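Local coordinates for protein crossover junction endodeoxyribonuclease Hjc (Sulfolobus solfataricus, PDB 4TKD) that resolves Holliday junctions by magnesium-dependent cutting of four-way DNA, placing paired nicks in opposing strands during genetic recombination, at residues R127-E130 with A131-R135; V27-A31 with S32-R36; K96-F100 with E101-R105; R13-V16 with S17-D21. All coordinates share one frame; numbering follows the deposited sequence.

Contact 1 of 4, residues R127-E130 with A131-R135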
loop_
_atom_site.group_PDB
_atom_site.type_symbol
_atom_site.label_atom_id
_atom_site.label_comp_id
_atom_site.label_asym_id
_atom_site.label_seq_id
_atom_site.Cartn_x
_atom_site.Cartn_y
_atom_site.Cartn_z
ATOM N N ARG C 127 -0.986 8.628 -12.705
ATOM C CA ARG C 127 0.294 9.183 -12.289
ATOM C C ARG C 127 0.627 8.704 -10.885
ATOM O O ARG C 127 1.707 8.159 -10.700
ATOM C CB ARG C 127 0.308 10.724 -12.416
ATOM C CG ARG C 127 1.632 11.400 -11.951
ATOM C CD ARG C 127 1.494 12.916 -11.801
ATOM N NE ARG C 127 0.656 13.267 -10.648
ATOM C CZ ARG C 127 -0.597 13.706 -10.730
ATOM N NH1 ARG C 127 -1.170 13.884 -11.913
ATOM N NH2 ARG C 127 -1.285 13.976 -9.628
ATOM N N LEU C 128 -0.312 8.834 -9.922
ATOM C CA LEU C 128 -0.069 8.386 -8.550
ATOM C C LEU C 128 0.240 6.915 -8.402
ATOM O O LEU C 128 1.190 6.594 -7.688
ATOM C CB LEU C 128 -1.157 8.823 -7.557
ATOM C CG LEU C 128 -1.295 10.326 -7.315
ATOM C CD1 LEU C 128 -2.370 10.604 -6.295
ATOM C CD2 LEU C 128 -0.015 10.925 -6.875
ATOM N N VAL C 129 -0.515 6.020 -9.070
ATOM C CA VAL C 129 -0.250 4.581 -8.973
ATOM C C VAL C 129 1.097 4.228 -9.644
ATOM O O VAL C 129 1.895 3.487 -9.054
ATOM C CB VAL C 129 -1.433 3.687 -9.464
ATOM C CG1 VAL C 129 -1.101 2.202 -9.337
ATOM C CG2 VAL C 129 -2.714 3.996 -8.703
ATOM N N GLU C 130 1.359 4.762 -10.863
ATOM C CA GLU C 130 2.634 4.491 -11.538
ATOM C C GLU C 130 3.799 5.043 -10.697
ATOM O O GLU C 130 4.743 4.310 -10.428
ATOM C CB GLU C 130 2.671 5.087 -12.952
ATOM C CG GLU C 130 1.980 4.260 -14.023
ATOM C CD GLU C 130 1.951 4.902 -15.407
ATOM O OE1 GLU C 130 2.775 5.811 -15.673
ATOM O OE2 GLU C 130 1.096 4.495 -16.228
ATOM N N ALA C 131 3.681 6.299 -10.201
ATOM C CA ALA C 131 4.717 6.916 -9.362
ATOM C C ALA C 131 4.968 6.131 -8.056
ATOM O O ALA C 131 6.093 6.098 -7.563
ATOM C CB ALA C 131 4.385 8.370 -9.082
ATOM N N LYS C 132 3.946 5.422 -7.570
ATOM C CA LYS C 132 4.027 4.604 -6.363
ATOM C C LYS C 132 4.715 3.232 -6.554
ATOM O O LYS C 132 5.546 2.883 -5.725
ATOM C CB LYS C 132 2.631 4.445 -5.718
ATOM C CG LYS C 132 2.595 3.575 -4.463
ATOM C CD LYS C 132 1.191 3.486 -3.918
ATOM C CE LYS C 132 0.921 2.206 -3.191
ATOM N NZ LYS C 132 -0.452 2.210 -2.628
ATOM N N ILE C 133 4.326 2.424 -7.563
ATOM C CA ILE C 133 4.914 1.087 -7.676
ATOM C C ILE C 133 5.787 0.772 -8.911
ATOM O O ILE C 133 6.548 -0.196 -8.837
ATOM C CB ILE C 133 3.961 -0.113 -7.265
ATOM C CG1 ILE C 133 3.121 -0.686 -8.439
ATOM C CG2 ILE C 133 3.141 0.133 -5.972
ATOM C CD1 ILE C 133 2.173 0.258 -9.006
ATOM N N SER C 134 5.679 1.554 -10.022
ATOM C CA SER C 134 6.459 1.350 -11.264
ATOM C C SER C 134 7.982 1.308 -11.020
ATOM O O SER C 134 8.517 2.183 -10.353
ATOM C CB SER C 134 6.109 2.400 -12.314
ATOM O OG SER C 134 6.443 1.944 -13.611
ATOM N N ARG C 135 8.656 0.279 -11.582
ATOM C CA ARG C 135 10.083 -0.104 -11.469
ATOM C C ARG C 135 10.427 -0.633 -10.079
ATOM O O ARG C 135 11.356 -1.424 -9.935
ATOM C CB ARG C 135 11.076 0.988 -11.895
ATOM C CG ARG C 135 10.890 1.527 -13.289
ATOM C CD ARG C 135 10.497 2.997 -13.232
ATOM N NE ARG C 135 11.629 3.896 -13.454
ATOM C CZ ARG C 135 11.987 4.368 -14.645
ATOM N NH1 ARG C 135 11.313 4.025 -15.733
ATOM N NH2 ARG C 135 13.027 5.185 -14.757
#
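Val-129 and Ile-133, one helical turn apart, run abreast, both directed to the same flank, CG1 of Val-129 resting 3.8 Å from CD1 of Ile-133. The valine sets this up with CG1 anti to its own backbone N (chi1 -180°). The same Ile-133 CD1 also comes down onto the backbone, 3.2 Å from Val-129 O, a tight fit of methyl against carbonyl. Two more side-chain carbons rest against carbonyl oxygens one turn back, Ala-131 CB on Arg-127 O and Ser-134 CB on Glu-130 O.

Backbone bonds hold the turn. Ala-131 N bonds to Arg-127 O at 2.8 Å and Ile-133 N to Val-129 O at 3.0 Å, both fairly straight. Lys-132 N bonds at 3.0 Å to Leu-128 O with a bent angle of 132°, and has a second, weak bond to Val-129 O. The last bond, Ser-134 N to Glu-130 O at 2.9 Å, comes from the first residue to leave helical geometry, so the helix ends here.

The charged ends reach into the subunit interface: Arg-127 pairs with Asp-124 of its own chain and of the second subunit, and Lys-132 NZ bonds to Ser-134 O of that subunit. This is the end of helix 122-133, whose Val-129 packs on strands 50-58 and 84-90, while Ala-131 meets Leu-120 of the second subunit.

Contact 2 of 4, residues V27-A31 with S32-R36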
loop_
_atom_site.group_PDB
_atom_site.type_symbol
_atom_site.label_atom_id
_atom_site.label_comp_id
_atom_site.label_asym_id
_atom_site.label_seq_id
_atom_site.Cartn_x
_atom_site.Cartn_y
_atom_site.Cartn_z
ATOM N N VAL C 27 -8.652 -5.428 -19.610
ATOM C CA VAL C 27 -9.631 -6.490 -19.721
ATOM C C VAL C 27 -10.854 -6.157 -18.859
ATOM O O VAL C 27 -10.721 -5.563 -17.792
ATOM C CB VAL C 27 -9.001 -7.894 -19.419
ATOM C CG1 VAL C 27 -8.654 -8.071 -17.951
ATOM C CG2 VAL C 27 -9.892 -9.022 -19.883
ATOM N N ARG C 28 -12.036 -6.563 -19.329
ATOM C CA ARG C 28 -13.289 -6.407 -18.609
ATOM C C ARG C 28 -13.581 -7.715 -17.859
ATOM O O ARG C 28 -13.011 -8.764 -18.177
ATOM C CB ARG C 28 -14.420 -6.089 -19.586
ATOM C CG ARG C 28 -14.425 -4.638 -20.063
ATOM C CD ARG C 28 -15.318 -4.475 -21.283
ATOM N NE ARG C 28 -16.481 -3.624 -21.015
ATOM C CZ ARG C 28 -16.811 -2.548 -21.727
ATOM N NH1 ARG C 28 -16.071 -2.177 -22.766
ATOM N NH2 ARG C 28 -17.888 -1.841 -21.409
ATOM N N ALA C 29 -14.452 -7.674 -16.870
ATOM C CA ALA C 29 -14.758 -8.925 -16.194
ATOM C C ALA C 29 -15.847 -9.659 -16.998
ATOM O O ALA C 29 -16.746 -9.002 -17.531
ATOM C CB ALA C 29 -15.230 -8.663 -14.783
ATOM N N PRO C 30 -15.788 -11.005 -17.119
ATOM C CA PRO C 30 -16.833 -11.699 -17.894
ATOM C C PRO C 30 -18.203 -11.714 -17.215
ATOM O O PRO C 30 -18.294 -11.683 -15.986
ATOM C CB PRO C 30 -16.267 -13.114 -18.092
ATOM C CG PRO C 30 -15.245 -13.293 -17.038
ATOM C CD PRO C 30 -14.762 -11.943 -16.599
ATOM N N ALA C 31 -19.278 -11.768 -18.033
ATOM C CA ALA C 31 -20.676 -11.906 -17.595
ATOM C C ALA C 31 -20.843 -13.326 -17.000
ATOM O O ALA C 31 -21.741 -13.569 -16.191
ATOM C CB ALA C 31 -21.614 -11.713 -18.780
ATOM N N SER C 32 -19.921 -14.237 -17.387
ATOM C CA SER C 32 -19.747 -15.609 -16.903
ATOM C C SER C 32 -18.857 -15.581 -15.609
ATOM O O SER C 32 -17.904 -16.370 -15.468
ATOM C CB SER C 32 -19.115 -16.474 -17.991
ATOM O OG SER C 32 -18.899 -17.809 -17.558
ATOM N N GLY C 33 -19.211 -14.674 -14.679
ATOM C CA GLY C 33 -18.502 -14.485 -13.416
ATOM C C GLY C 33 -19.190 -13.571 -12.419
ATOM O O GLY C 33 -20.430 -13.529 -12.358
ATOM N N SER C 34 -18.357 -12.887 -11.562
ATOM C CA SER C 34 -18.720 -11.935 -10.479
ATOM C C SER C 34 -19.898 -12.389 -9.575
ATOM O O SER C 34 -20.468 -11.623 -8.796
ATOM C CB SER C 34 -18.901 -10.526 -11.032
ATOM O OG SER C 34 -17.716 -10.109 -11.690
ATOM N N LYS C 35 -20.190 -13.678 -9.684
ATOM C CA LYS C 35 -21.195 -14.530 -9.062
ATOM C C LYS C 35 -21.353 -14.400 -7.554
ATOM O O LYS C 35 -21.355 -15.439 -6.898
ATOM C CB LYS C 35 -20.842 -16.005 -9.395
ATOM C CG LYS C 35 -19.620 -16.185 -10.320
ATOM C CD LYS C 35 -18.524 -17.095 -9.779
ATOM C CE LYS C 35 -17.413 -17.300 -10.786
ATOM N NZ LYS C 35 -16.493 -16.129 -10.860
ATOM N N ARG C 36 -21.486 -13.164 -6.980
ATOM C CA ARG C 36 -21.595 -12.879 -5.522
ATOM C C ARG C 36 -20.380 -13.456 -4.766
ATOM O O ARG C 36 -19.874 -12.834 -3.844
ATOM C CB ARG C 36 -22.939 -13.408 -4.955
ATOM C CG ARG C 36 -23.193 -13.217 -3.465
ATOM C CD ARG C 36 -24.278 -14.176 -3.023
ATOM N NE ARG C 36 -24.462 -14.215 -1.569
ATOM C CZ ARG C 36 -25.276 -15.060 -0.939
ATOM N NH1 ARG C 36 -25.974 -15.954 -1.623
ATOM N NH2 ARG C 36 -25.400 -15.013 0.382
HETATM O O HOH W 1 -16.315 -11.968 -13.826
#
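Ala-29 and Ser-34 face each other across a loop, the methyl CB of Ala-29 lying 4.2 Å from the hydroxyl OG of Ser-34. The serine oxygen, more than its CB, makes the approach: it is turned anti to the carbonyl carbon (chi1 -57°), which swings it across the loop. A water sits between the two arms. It donates to Pro-30 O at 2.9 Å and is hydrogen-bonded to Ser-34 OG at 3.2 Å, tying the arms together where no direct bond joins them. The same water is 3.6 Å from the Ala-29 methyl. Ser-34 OG also has a weak bond to Ile-40 O, a second partner for the hydroxyl.

The loop follows strand 25-28 of the central sheet in this PDDEXK-clan nuclease, and its apex is an inverse gamma turn centred on Ser-32, a predicted active-site residue. Gly-33 N closes the turn with a weak bond of 3.1 Å to Ala-31 O.

Round the apex, Pro-30 CB and Ser-32 CB leave the chain in similar directions and come within 4.4 Å, whereas the Ala-31 methyl stands roughly at right angles to Pro-30 CB. Ser-32 itself is at the exposed tip. Ala-29 is joined through its backbone to Asp-42, an inferred magnesium ligand whose side chain is about 5 Å from the Ala-29 methyl; Pro-30 also packs on Arg-28 of the third subunit.

Contact 3 of 4, residues K96-F100 with E101-R105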
loop_
_atom_site.group_PDB
_atom_site.type_symbol
_atom_site.label_atom_id
_atom_site.label_comp_id
_atom_site.label_asym_id
_atom_site.label_seq_id
_atom_site.Cartn_x
_atom_site.Cartn_y
_atom_site.Cartn_z
ATOM N N LYS C 96 -14.386 9.943 -12.210
ATOM C CA LYS C 96 -13.947 10.011 -10.809
ATOM C C LYS C 96 -13.738 8.589 -10.244
ATOM O O LYS C 96 -14.607 7.724 -10.395
ATOM C CB LYS C 96 -14.896 10.846 -9.929
ATOM C CG LYS C 96 -14.675 12.355 -10.025
ATOM C CD LYS C 96 -15.319 13.104 -8.852
ATOM C CE LYS C 96 -14.895 14.561 -8.799
ATOM N NZ LYS C 96 -15.012 15.132 -7.426
ATOM N N PHE C 97 -12.582 8.362 -9.606
ATOM C CA PHE C 97 -12.183 7.088 -9.045
ATOM C C PHE C 97 -11.921 7.245 -7.549
ATOM O O PHE C 97 -11.090 8.061 -7.143
ATOM C CB PHE C 97 -10.928 6.566 -9.766
ATOM C CG PHE C 97 -11.079 6.455 -11.255
ATOM C CD1 PHE C 97 -11.600 5.304 -11.842
ATOM C CD2 PHE C 97 -10.720 7.502 -12.078
ATOM C CE1 PHE C 97 -11.794 5.228 -13.220
ATOM C CE2 PHE C 97 -10.898 7.417 -13.457
ATOM C CZ PHE C 97 -11.446 6.289 -14.018
ATOM N N ILE C 98 -12.635 6.465 -6.740
ATOM C CA ILE C 98 -12.499 6.479 -5.288
ATOM C C ILE C 98 -11.626 5.317 -4.823
ATOM O O ILE C 98 -12.013 4.167 -5.032
ATOM C CB ILE C 98 -13.883 6.533 -4.574
ATOM C CG1 ILE C 98 -14.622 7.839 -4.942
ATOM C CG2 ILE C 98 -13.741 6.394 -3.054
ATOM C CD1 ILE C 98 -16.154 7.780 -4.813
ATOM N N PRO C 99 -10.460 5.584 -4.172
ATOM C CA PRO C 99 -9.647 4.466 -3.639
ATOM C C PRO C 99 -10.494 3.670 -2.656
ATOM O O PRO C 99 -11.189 4.262 -1.826
ATOM C CB PRO C 99 -8.475 5.163 -2.933
ATOM C CG PRO C 99 -8.441 6.550 -3.523
ATOM C CD PRO C 99 -9.882 6.890 -3.797
ATOM N N PHE C 100 -10.512 2.331 -2.804
ATOM C CA PHE C 100 -11.344 1.476 -1.980
ATOM C C PHE C 100 -11.197 1.663 -0.480
ATOM O O PHE C 100 -12.181 1.465 0.244
ATOM C CB PHE C 100 -11.204 0.008 -2.364
ATOM C CG PHE C 100 -12.534 -0.691 -2.334
ATOM C CD1 PHE C 100 -13.458 -0.510 -3.360
ATOM C CD2 PHE C 100 -12.869 -1.530 -1.280
ATOM C CE1 PHE C 100 -14.697 -1.158 -3.327
ATOM C CE2 PHE C 100 -14.109 -2.181 -1.247
ATOM C CZ PHE C 100 -15.015 -1.986 -2.265
ATOM N N GLU C 101 -9.987 2.059 -0.027
ATOM C CA GLU C 101 -9.649 2.319 1.382
ATOM C C GLU C 101 -10.370 3.530 1.981
ATOM O O GLU C 101 -10.424 3.644 3.202
ATOM C CB GLU C 101 -8.133 2.429 1.625
ATOM C CG GLU C 101 -7.353 3.099 0.516
ATOM C CD GLU C 101 -6.804 2.090 -0.465
ATOM O OE1 GLU C 101 -7.553 1.749 -1.401
ATOM O OE2 GLU C 101 -5.706 1.537 -0.222
ATOM N N LYS C 102 -10.953 4.406 1.133
ATOM C CA LYS C 102 -11.715 5.580 1.566
ATOM C C LYS C 102 -13.133 5.176 1.964
ATOM O O LYS C 102 -13.791 5.938 2.678
ATOM C CB LYS C 102 -11.774 6.647 0.454
ATOM C CG LYS C 102 -10.409 7.104 -0.061
ATOM C CD LYS C 102 -9.920 8.403 0.556
ATOM C CE LYS C 102 -10.379 9.632 -0.206
ATOM N NZ LYS C 102 -9.519 10.815 0.083
ATOM N N LEU C 103 -13.620 3.993 1.502
ATOM C CA LEU C 103 -14.972 3.557 1.841
ATOM C C LEU C 103 -15.041 3.151 3.310
ATOM O O LEU C 103 -14.067 2.629 3.850
ATOM C CB LEU C 103 -15.489 2.382 0.966
ATOM C CG LEU C 103 -15.402 2.425 -0.565
ATOM C CD1 LEU C 103 -16.350 1.404 -1.161
ATOM C CD2 LEU C 103 -15.737 3.790 -1.129
ATOM N N ARG C 104 -16.201 3.371 3.945
ATOM C CA ARG C 104 -16.386 2.988 5.342
ATOM C C ARG C 104 -17.211 1.716 5.435
ATOM O O ARG C 104 -18.143 1.518 4.660
ATOM C CB ARG C 104 -16.956 4.146 6.202
ATOM C CG ARG C 104 -18.393 4.563 5.895
ATOM C CD ARG C 104 -19.017 5.378 7.017
ATOM N NE ARG C 104 -20.358 4.883 7.339
ATOM C CZ ARG C 104 -21.485 5.362 6.818
ATOM N NH1 ARG C 104 -21.450 6.377 5.958
ATOM N NH2 ARG C 104 -22.656 4.830 7.152
ATOM N N ARG C 105 -16.843 0.839 6.350
ATOM C CA ARG C 105 -17.583 -0.403 6.513
ATOM C C ARG C 105 -18.781 -0.109 7.425
ATOM O O ARG C 105 -18.629 0.557 8.462
ATOM C CB ARG C 105 -16.676 -1.523 7.053
ATOM C CG ARG C 105 -17.358 -2.883 7.204
ATOM C CD ARG C 105 -16.501 -3.890 7.953
ATOM N NE ARG C 105 -16.242 -3.492 9.344
ATOM C CZ ARG C 105 -15.035 -3.454 9.903
ATOM N NH1 ARG C 105 -13.961 -3.811 9.209
ATOM N NH2 ARG C 105 -14.893 -3.065 11.164
#
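The chain leaves strand 97-99 through a short 3-10 turn, closed by Lys-102 N to Pro-99 O at 3.0 Å and Leu-103 N to Phe-100 O at 3.2 Å, both donors standing above the carbonyl plane. Leu-103 folds back over this turn and forks between two partners. Its CD1 lies over one face of the Phe-100 ring, 3.9 Å from the centroid and 20° off the ring normal, displaced toward CE1 and CZ in a CH-pi contact. Its CD2 meets Ile-98 CG2 at 3.8 Å, one side chain lying nearly perpendicular to the other. With CG anti to the carbonyl carbon (chi1 -50°), the leucine sends both methyls inward. An alanine here would lack both branches and is likely to open a gap between the Phe-100 face and Ile-98 CG2, each losing its leucine methyl. On another side of the turn, Lys-102 CG runs alongside the Pro-99 ring, 3.8 Å from its CD, before the chain bends away to bond Glu-130 O of the second subunit through NZ. Phe-100 also packs on Ile-74 and Ile-75 of helix 68-81, and its side chain is about 5 Å from that of Glu-55, an inferred magnesium ligand. The turn thus links strand 97-99, at one edge of the central sheet of a PDDEXK-type nuclease fold, to strand 104-105 of the small antiparallel sheet.

Contact 4 of 4, residues R13-V16 with S17-D21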
loop_
_atom_site.group_PDB
_atom_site.type_symbol
_atom_site.label_atom_id
_atom_site.label_comp_id
_atom_site.label_asym_id
_atom_site.label_seq_id
_atom_site.Cartn_x
_atom_site.Cartn_y
_atom_site.Cartn_z
ATOM N N ARG C 13 -16.764 1.946 -20.989
ATOM C CA ARG C 13 -16.113 1.986 -22.314
ATOM C C ARG C 13 -15.119 3.135 -22.425
ATOM O O ARG C 13 -14.015 2.916 -22.912
ATOM C CB ARG C 13 -17.134 2.024 -23.469
ATOM C CG ARG C 13 -17.677 0.643 -23.809
ATOM C CD ARG C 13 -18.664 0.637 -24.958
ATOM N NE ARG C 13 -18.741 -0.683 -25.588
ATOM C CZ ARG C 13 -19.605 -1.637 -25.248
ATOM N NH1 ARG C 13 -20.479 -1.434 -24.268
ATOM N NH2 ARG C 13 -19.599 -2.803 -25.883
ATOM N N ASN C 14 -15.497 4.344 -21.928
ATOM C CA ASN C 14 -14.687 5.568 -21.858
ATOM C C ASN C 14 -13.436 5.371 -20.991
ATOM O O ASN C 14 -12.392 5.935 -21.305
ATOM C CB ASN C 14 -15.525 6.700 -21.249
ATOM C CG ASN C 14 -15.713 7.944 -22.104
ATOM O OD1 ASN C 14 -15.789 9.064 -21.578
ATOM N ND2 ASN C 14 -15.856 7.790 -23.425
ATOM N N ILE C 15 -13.557 4.606 -19.874
ATOM C CA ILE C 15 -12.445 4.317 -18.959
ATOM C C ILE C 15 -11.464 3.350 -19.646
ATOM O O ILE C 15 -10.255 3.598 -19.647
ATOM C CB ILE C 15 -12.944 3.807 -17.570
ATOM C CG1 ILE C 15 -13.725 4.909 -16.816
ATOM C CG2 ILE C 15 -11.771 3.287 -16.721
ATOM C CD1 ILE C 15 -14.483 4.468 -15.520
ATOM N N VAL C 16 -11.996 2.263 -20.246
ATOM C CA VAL C 16 -11.215 1.229 -20.948
ATOM C C VAL C 16 -10.397 1.840 -22.090
ATOM O O VAL C 16 -9.192 1.583 -22.196
ATOM C CB VAL C 16 -12.105 0.038 -21.412
ATOM C CG1 VAL C 16 -11.370 -0.872 -22.386
ATOM C CG2 VAL C 16 -12.608 -0.775 -20.214
ATOM N N SER C 17 -11.039 2.723 -22.884
ATOM C CA SER C 17 -10.422 3.395 -24.027
ATOM C C SER C 17 -9.292 4.335 -23.612
ATOM O O SER C 17 -8.254 4.342 -24.263
ATOM C CB SER C 17 -11.477 4.135 -24.845
ATOM O OG SER C 17 -10.886 4.735 -25.987
ATOM N N ARG C 18 -9.490 5.131 -22.555
ATOM C CA ARG C 18 -8.477 6.058 -22.064
ATOM C C ARG C 18 -7.292 5.340 -21.419
ATOM O O ARG C 18 -6.152 5.727 -21.684
ATOM C CB ARG C 18 -9.096 7.132 -21.161
ATOM C CG ARG C 18 -9.321 8.436 -21.934
ATOM C CD ARG C 18 -8.348 9.533 -21.524
ATOM N NE ARG C 18 -6.960 9.243 -21.894
ATOM C CZ ARG C 18 -6.341 9.749 -22.957
ATOM N NH1 ARG C 18 -5.076 9.438 -23.204
ATOM N NH2 ARG C 18 -6.981 10.577 -23.778
ATOM N N LEU C 19 -7.547 4.242 -20.654
ATOM C CA LEU C 19 -6.456 3.421 -20.098
ATOM C C LEU C 19 -5.635 2.784 -21.220
ATOM O O LEU C 19 -4.396 2.785 -21.159
ATOM C CB LEU C 19 -6.972 2.365 -19.105
ATOM C CG LEU C 19 -7.440 2.921 -17.754
ATOM C CD1 LEU C 19 -8.198 1.882 -16.975
ATOM C CD2 LEU C 19 -6.258 3.486 -16.938
ATOM N N ARG C 20 -6.319 2.324 -22.283
ATOM C CA ARG C 20 -5.646 1.790 -23.473
ATOM C C ARG C 20 -4.791 2.870 -24.162
ATOM O O ARG C 20 -3.637 2.594 -24.495
ATOM C CB ARG C 20 -6.641 1.132 -24.441
ATOM C CG ARG C 20 -7.010 -0.279 -23.991
ATOM C CD ARG C 20 -7.971 -0.976 -24.925
ATOM N NE ARG C 20 -8.308 -2.308 -24.411
ATOM C CZ ARG C 20 -9.473 -2.922 -24.602
ATOM N NH1 ARG C 20 -10.428 -2.339 -25.315
ATOM N NH2 ARG C 20 -9.700 -4.115 -24.062
ATOM N N ASP C 21 -5.299 4.121 -24.255
ATOM C CA ASP C 21 -4.549 5.251 -24.837
ATOM C C ASP C 21 -3.275 5.532 -24.035
ATOM O O ASP C 21 -2.298 6.017 -24.595
ATOM C CB ASP C 21 -5.406 6.532 -24.886
ATOM C CG ASP C 21 -6.582 6.537 -25.853
ATOM O OD1 ASP C 21 -6.623 5.660 -26.753
ATOM O OD2 ASP C 21 -7.459 7.430 -25.722
#
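Val-16 CG1 lies over one face of the Arg-20 guanidinium, 3.4 Å above its plane and displaced toward NH1. The two side chains run alongside each other, Val-16 placing CG1 anti to its backbone N (chi1 168°) and Arg-20 extending straight from CG to NE. Arg-20 NH2 hydrogen-bonds to Val-26 O, which fixes the flat group over the valine. The guanidinium of Arg-18 instead has Asp-21 OD2 over a face, a long salt bridge of 3.7 Å from NH2 in which no N-H points at the oxygen.

On the buried flank, Ile-15 CG2 touches Leu-19 CD1 at 3.8 Å, the pair again abreast. The backbone carries regular i to i+4 bonds: Ser-17 N to Arg-13 O at 3.0 Å, Leu-19 N to Ile-15 O at 3.0 Å and Arg-20 N to Val-16 O at 3.0 Å, with a longer one from Arg-18 N to Asn-14 O.

Ile-15, Val-16 and Leu-19 face strands 25-28, 43-47 and 50-58, while Asn-14, Ser-17 and Arg-18 are exposed: an amphipathic helix laid on the central sheet and carrying, just before Arg-13, Glu-12, an inferred magnesium ligand of this PDDEXK-clan nuclease.

How the contacts relate
Contacts 2 and 4 are neighbours: Arg-28 NH1 packs 3.4 Å from Arg-13 CG, where helix 10-21 lies against strand 25-28. Contact 4 also meets contact 3, since Ile-15 CD1 is 3.6 Å from Phe-97 CE1, although their centres are about 21 Å apart. Each of these three comes near one inferred magnesium ligand: contact 4 has Val-16 about 5 Å from Glu-12 (side chains), contact 2 is near Asp-42 and carries Ser-32, contact 3 is near Glu-55. Contact 1 lies away from these sites; its nearest atoms are about 14 Å from those of contact 2, across the chain's centre. It shares with contact 3, about 6 Å off at the nearest atoms, a role in meeting the second subunit.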